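Local coordinates for amide synthase (Vibrio cholerae, PDB 1L5A), which probably forms an amide bond in vibriobactin biosynthesis, as a condensation enzyme of the nonribosomal peptide synthetase family, at residues E247-M261 / M275-Q287. Numbering follows the deposited sequence.
Sequences ESAEPDAPWLWLPFM and MVNSLPLLRLSAQ
An antiparallel strand pair of the condensation fold is formed by 255-260 and 277-282, with W255 facing L282 and F260 facing N277. L256, L258 and F260 each exchange two backbone hydrogen bonds with L281, L279 and N277. The ladder runs one step further, from R283 N to P254 O (3.1 Å).

W255, W257, P280 and L282 share one face of the pair. L282 CD1 sits over the centre of the W255 six-membered ring, 3.5 Å from its centroid, in a CH-pi contact. P280 CB lies over a face of W257, 3.6 Å from the centroid of its six-membered ring, a second CH-pi contact. P280 also reaches W255, through CB to CE3. Both indoles have CG anti to the carbonyl carbon (chi1 -58° and -69°), and each benzo ring extends over the neighbouring strand. W255 NE1 is hydrogen-bonded to P192 O. On the other face, L258 and L281 pack against helix 291-307, and L256 and L258 against helix 234-249.

R283, just after strand 277-282, ties this end of the pair to the end of helix 234-249. NE and NH2 both donate to A253 O, each at 2.9 Å, while NH1 and NH2 grip E247 OE1 end-on. The salt bridge from NH1 to OE1 is 2.9 Å. These acceptors lie near the guanidinium plane, which should limit its rotation. The E247 carboxylate is turned 90° to that plane. Its other oxygen, OE2, takes a bond from A286 N (2.9 Å) on the anti side.

Backbone bonds from W257 to P332 and I334 continue the pairing toward strand 333-337. Overall this is a twisted antiparallel beta ladder with W255, W257 and P280 buried on one face and one end tied to helix 234-249 by the R283-E247 salt bridge.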
loop_
_atom_site.group_PDB
_atom_site.type_symbol
_atom_site.label_atom_id
_atom_site.label_comp_id
_atom_site.label_asym_id
_atom_site.label_seq_id
_atom_site.Cartn_x
_atom_site.Cartn_y
_atom_site.Cartn_z
ATOM N N GLU A 247 16.174 -22.174 23.921
ATOM C CA GLU A 247 16.149 -21.499 25.216
ATOM C C GLU A 247 16.980 -22.305 26.208
ATOM O O GLU A 247 17.712 -21.750 27.017
ATOM C CB GLU A 247 14.713 -21.355 25.732
ATOM C CG GLU A 247 14.580 -20.363 26.873
ATOM C CD GLU A 247 14.761 -18.922 26.426
ATOM O OE1 GLU A 247 15.664 -18.653 25.601
ATOM O OE2 GLU A 247 14.009 -18.052 26.913
ATOM N N SER A 248 16.864 -23.624 26.128
ATOM C CA SER A 248 17.618 -24.503 27.002
ATOM C C SER A 248 18.902 -24.942 26.316
ATOM O O SER A 248 19.987 -24.789 26.862
ATOM C CB SER A 248 16.794 -25.737 27.348
ATOM O OG SER A 248 16.547 -26.507 26.190
ATOM N N ALA A 249 18.760 -25.464 25.103
ATOM C CA ALA A 249 19.878 -25.970 24.313
ATOM C C ALA A 249 21.046 -25.013 24.060
ATOM O O ALA A 249 22.185 -25.455 23.909
ATOM C CB ALA A 249 19.353 -26.512 22.980
ATOM N N GLU A 250 20.782 -23.714 24.008
ATOM C CA GLU A 250 21.850 -22.745 23.755
ATOM C C GLU A 250 21.382 -21.376 24.245
ATOM O O GLU A 250 21.345 -20.404 23.501
ATOM C CB GLU A 250 22.174 -22.715 22.245
ATOM C CG GLU A 250 23.569 -22.181 21.882
ATOM C CD GLU A 250 23.986 -22.532 20.452
ATOM O OE1 GLU A 250 23.914 -23.730 20.097
ATOM O OE2 GLU A 250 24.391 -21.622 19.684
ATOM N N PRO A 251 21.042 -21.286 25.531
ATOM C CA PRO A 251 20.566 -20.048 26.155
ATOM C C PRO A 251 21.400 -18.796 25.878
ATOM O O PRO A 251 20.855 -17.693 25.793
ATOM C CB PRO A 251 20.537 -20.402 27.640
ATOM C CG PRO A 251 21.685 -21.365 27.762
ATOM C CD PRO A 251 21.460 -22.257 26.558
ATOM N N ASP A 252 22.712 -18.959 25.735
ATOM C CA ASP A 252 23.594 -17.820 25.493
ATOM C C ASP A 252 23.517 -17.228 24.086
ATOM O O ASP A 252 24.152 -16.208 23.794
ATOM C CB ASP A 252 25.026 -18.212 25.826
ATOM C CG ASP A 252 25.168 -18.671 27.258
ATOM O OD1 ASP A 252 24.710 -17.930 28.159
ATOM O OD2 ASP A 252 25.725 -19.769 27.483
ATOM N N ALA A 253 22.743 -17.872 23.216
ATOM C CA ALA A 253 22.561 -17.384 21.856
ATOM C C ALA A 253 21.216 -16.660 21.828
ATOM O O ALA A 253 20.156 -17.276 21.762
ATOM C CB ALA A 253 22.569 -18.546 20.869
ATOM N N PRO A 254 21.242 -15.330 21.910
ATOM C CA PRO A 254 19.975 -14.598 21.890
ATOM C C PRO A 254 19.321 -14.511 20.513
ATOM O O PRO A 254 18.135 -14.216 20.409
ATOM C CB PRO A 254 20.366 -13.224 22.437
ATOM C CG PRO A 254 21.761 -13.071 21.971
ATOM C CD PRO A 254 22.372 -14.431 22.196
ATOM N N TRP A 255 20.079 -14.780 19.458
ATOM C CA TRP A 255 19.517 -14.682 18.125
ATOM C C TRP A 255 19.342 -15.976 17.336
ATOM O O TRP A 255 20.113 -16.926 17.497
ATOM C CB TRP A 255 20.360 -13.728 17.310
ATOM C CG TRP A 255 20.471 -12.361 17.903
ATOM C CD1 TRP A 255 21.504 -11.866 18.649
ATOM C CD2 TRP A 255 19.564 -11.272 17.698
ATOM N NE1 TRP A 255 21.303 -10.527 18.904
ATOM C CE2 TRP A 255 20.119 -10.141 18.332
ATOM C CE3 TRP A 255 18.335 -11.145 17.033
ATOM C CZ2 TRP A 255 19.490 -8.893 18.315
ATOM C CZ3 TRP A 255 17.711 -9.909 17.017
ATOM C CH2 TRP A 255 18.291 -8.798 17.653
ATOM N N LEU A 256 18.305 -15.998 16.495
ATOM C CA LEU A 256 18.017 -17.121 15.596
ATOM C C LEU A 256 17.900 -16.457 14.234
ATOM O O LEU A 256 17.071 -15.579 14.068
ATOM C CB LEU A 256 16.680 -17.773 15.911
ATOM C CG LEU A 256 16.559 -19.290 15.703
ATOM C CD1 LEU A 256 15.098 -19.624 15.415
ATOM C CD2 LEU A 256 17.454 -19.783 14.573
ATOM N N TRP A 257 18.716 -16.855 13.261
ATOM C CA TRP A 257 18.646 -16.240 11.947
ATOM C C TRP A 257 17.699 -16.986 11.038
ATOM O O TRP A 257 17.640 -18.220 11.066
ATOM C CB TRP A 257 20.024 -16.153 11.309
ATOM C CG TRP A 257 20.946 -15.171 11.978
ATOM C CD1 TRP A 257 21.662 -15.364 13.126
ATOM C CD2 TRP A 257 21.240 -13.837 11.541
ATOM N NE1 TRP A 257 22.386 -14.234 13.428
ATOM C CE2 TRP A 257 22.147 -13.282 12.475
ATOM C CE3 TRP A 257 20.825 -13.056 10.451
ATOM C CZ2 TRP A 257 22.651 -11.982 12.353
ATOM C CZ3 TRP A 257 21.331 -11.757 10.325
ATOM C CH2 TRP A 257 22.234 -11.235 11.272
ATOM N N LEU A 258 16.963 -16.210 10.238
ATOM C CA LEU A 258 15.956 -16.703 9.297
ATOM C C LEU A 258 16.153 -16.177 7.898
ATOM O O LEU A 258 16.774 -15.129 7.687
ATOM C CB LEU A 258 14.566 -16.204 9.665
ATOM C CG LEU A 258 13.935 -16.499 10.994
ATOM C CD1 LEU A 258 12.667 -15.694 11.101
ATOM C CD2 LEU A 258 13.654 -17.984 11.086
ATOM N N PRO A 259 15.612 -16.901 6.915
ATOM C CA PRO A 259 15.756 -16.400 5.558
ATOM C C PRO A 259 14.359 -15.888 5.182
ATOM O O PRO A 259 13.387 -16.651 5.245
ATOM C CB PRO A 259 16.163 -17.649 4.766
ATOM C CG PRO A 259 15.362 -18.707 5.399
ATOM C CD PRO A 259 15.358 -18.356 6.909
ATOM N N PHE A 260 14.234 -14.597 4.878
ATOM C CA PHE A 260 12.941 -14.073 4.424
ATOM C C PHE A 260 13.025 -14.057 2.880
ATOM O O PHE A 260 13.854 -13.338 2.291
ATOM C CB PHE A 260 12.683 -12.665 4.953
ATOM C CG PHE A 260 11.516 -11.986 4.290
ATOM C CD1 PHE A 260 10.286 -12.643 4.180
ATOM C CD2 PHE A 260 11.658 -10.726 3.711
ATOM C CE1 PHE A 260 9.222 -12.061 3.502
ATOM C CE2 PHE A 260 10.595 -10.131 3.026
ATOM C CZ PHE A 260 9.377 -10.800 2.923
ATOM N N MET A 261 12.189 -14.865 2.230
ATOM C CA MET A 261 12.210 -14.985 0.769
ATOM C C MET A 261 12.169 -13.636 0.033
ATOM O O MET A 261 12.822 -13.458 -1.009
ATOM C CB MET A 261 11.048 -15.871 0.301
ATOM C CG MET A 261 11.034 -17.265 0.900
ATOM S SD MET A 261 12.656 -18.047 0.750
ATOM C CE MET A 261 13.089 -18.383 2.451
ATOM N N MET A 275 16.798 -12.899 -4.182
ATOM C CA MET A 275 16.084 -11.944 -3.353
ATOM C C MET A 275 16.094 -12.286 -1.863
ATOM O O MET A 275 15.814 -11.427 -1.037
ATOM C CB MET A 275 14.627 -11.804 -3.840
ATOM C CG MET A 275 14.459 -11.145 -5.201
ATOM S SD MET A 275 14.420 -12.301 -6.613
ATOM C CE MET A 275 14.395 -11.118 -7.958
ATOM N N VAL A 276 16.421 -13.531 -1.529
ATOM C CA VAL A 276 16.410 -13.965 -0.148
ATOM C C VAL A 276 17.256 -13.037 0.738
ATOM O O VAL A 276 18.315 -12.546 0.332
ATOM C CB VAL A 276 16.869 -15.467 -0.038
ATOM C CG1 VAL A 276 18.351 -15.630 -0.388
ATOM C CG2 VAL A 276 16.596 -15.974 1.329
ATOM N N ASN A 277 16.775 -12.794 1.951
ATOM C CA ASN A 277 17.452 -11.892 2.879
ATOM C C ASN A 277 17.517 -12.553 4.245
ATOM O O ASN A 277 16.521 -13.097 4.743
ATOM C CB ASN A 277 16.660 -10.580 2.937
ATOM C CG ASN A 277 17.387 -9.464 3.673
ATOM O OD1 ASN A 277 18.610 -9.409 3.692
ATOM N ND2 ASN A 277 16.618 -8.539 4.250
ATOM N N SER A 278 18.697 -12.524 4.845
ATOM C CA SER A 278 18.915 -13.130 6.162
ATOM C C SER A 278 18.625 -12.125 7.260
ATOM O O SER A 278 19.229 -11.050 7.313
ATOM C CB SER A 278 20.360 -13.604 6.279
ATOM O OG SER A 278 20.653 -14.554 5.282
ATOM N N LEU A 279 17.725 -12.483 8.158
ATOM C CA LEU A 279 17.355 -11.566 9.224
ATOM C C LEU A 279 17.431 -12.185 10.608
ATOM O O LEU A 279 17.169 -13.375 10.797
ATOM C CB LEU A 279 15.933 -11.030 8.979
ATOM C CG LEU A 279 15.744 -10.365 7.610
ATOM C CD1 LEU A 279 14.256 -10.159 7.320
ATOM C CD2 LEU A 279 16.489 -9.069 7.583
ATOM N N PRO A 280 17.808 -11.376 11.604
ATOM C CA PRO A 280 17.885 -11.941 12.950
ATOM C C PRO A 280 16.594 -11.744 13.757
ATOM O O PRO A 280 16.023 -10.663 13.773
ATOM C CB PRO A 280 19.094 -11.216 13.545
ATOM C CG PRO A 280 18.969 -9.854 12.947
ATOM C CD PRO A 280 18.618 -10.148 11.498
ATOM N N LEU A 281 16.152 -12.818 14.400
ATOM C CA LEU A 281 14.968 -12.848 15.258
ATOM C C LEU A 281 15.490 -12.884 16.694
ATOM O O LEU A 281 16.310 -13.740 17.040
ATOM C CB LEU A 281 14.135 -14.125 15.006
ATOM C CG LEU A 281 13.071 -14.475 16.065
ATOM C CD1 LEU A 281 11.958 -13.457 15.985
ATOM C CD2 LEU A 281 12.502 -15.886 15.845
ATOM N N LEU A 282 15.049 -11.952 17.528
ATOM C CA LEU A 282 15.488 -11.952 18.920
ATOM C C LEU A 282 14.528 -12.921 19.558
ATOM O O LEU A 282 13.318 -12.693 19.547
ATOM C CB LEU A 282 15.348 -10.568 19.544
ATOM C CG LEU A 282 16.069 -10.420 20.889
ATOM C CD1 LEU A 282 17.529 -10.850 20.726
ATOM C CD2 LEU A 282 15.997 -8.979 21.376
ATOM N N ARG A 283 15.055 -14.020 20.081
ATOM C CA ARG A 283 14.195 -15.025 20.673
ATOM C C ARG A 283 13.548 -14.526 21.940
ATOM O O ARG A 283 14.189 -13.884 22.775
ATOM C CB ARG A 283 14.984 -16.302 20.967
ATOM C CG ARG A 283 15.677 -16.879 19.745
ATOM C CD ARG A 283 16.459 -18.158 20.050
ATOM N NE ARG A 283 17.373 -17.986 21.172
ATOM C CZ ARG A 283 17.055 -18.267 22.429
ATOM N NH1 ARG A 283 15.844 -18.745 22.715
ATOM N NH2 ARG A 283 17.937 -18.049 23.397
ATOM N N LEU A 284 12.266 -14.821 22.075
ATOM C CA LEU A 284 11.516 -14.438 23.256
ATOM C C LEU A 284 11.862 -15.380 24.414
ATOM O O LEU A 284 12.177 -16.555 24.204
ATOM C CB LEU A 284 10.016 -14.534 22.974
ATOM C CG LEU A 284 9.260 -13.362 22.344
ATOM C CD1 LEU A 284 9.986 -12.830 21.118
ATOM C CD2 LEU A 284 7.842 -13.840 22.004
ATOM N N SER A 285 11.787 -14.861 25.635
ATOM C CA SER A 285 12.055 -15.658 26.821
ATOM C C SER A 285 10.918 -16.652 27.057
ATOM O O SER A 285 9.773 -16.393 26.690
ATOM C CB SER A 285 12.192 -14.751 28.042
ATOM O OG SER A 285 12.283 -15.533 29.218
ATOM N N ALA A 286 11.235 -17.788 27.668
ATOM C CA ALA A 286 10.220 -18.796 27.953
ATOM C C ALA A 286 9.692 -18.624 29.380
ATOM O O ALA A 286 8.687 -19.236 29.764
ATOM C CB ALA A 286 10.807 -20.192 27.777
ATOM N N GLN A 287 10.374 -17.783 30.155
ATOM C CA GLN A 287 10.004 -17.526 31.543
ATOM C C GLN A 287 8.746 -16.666 31.660
ATOM O O GLN A 287 8.603 -15.658 30.965
ATOM C CB GLN A 287 11.172 -16.855 32.273
#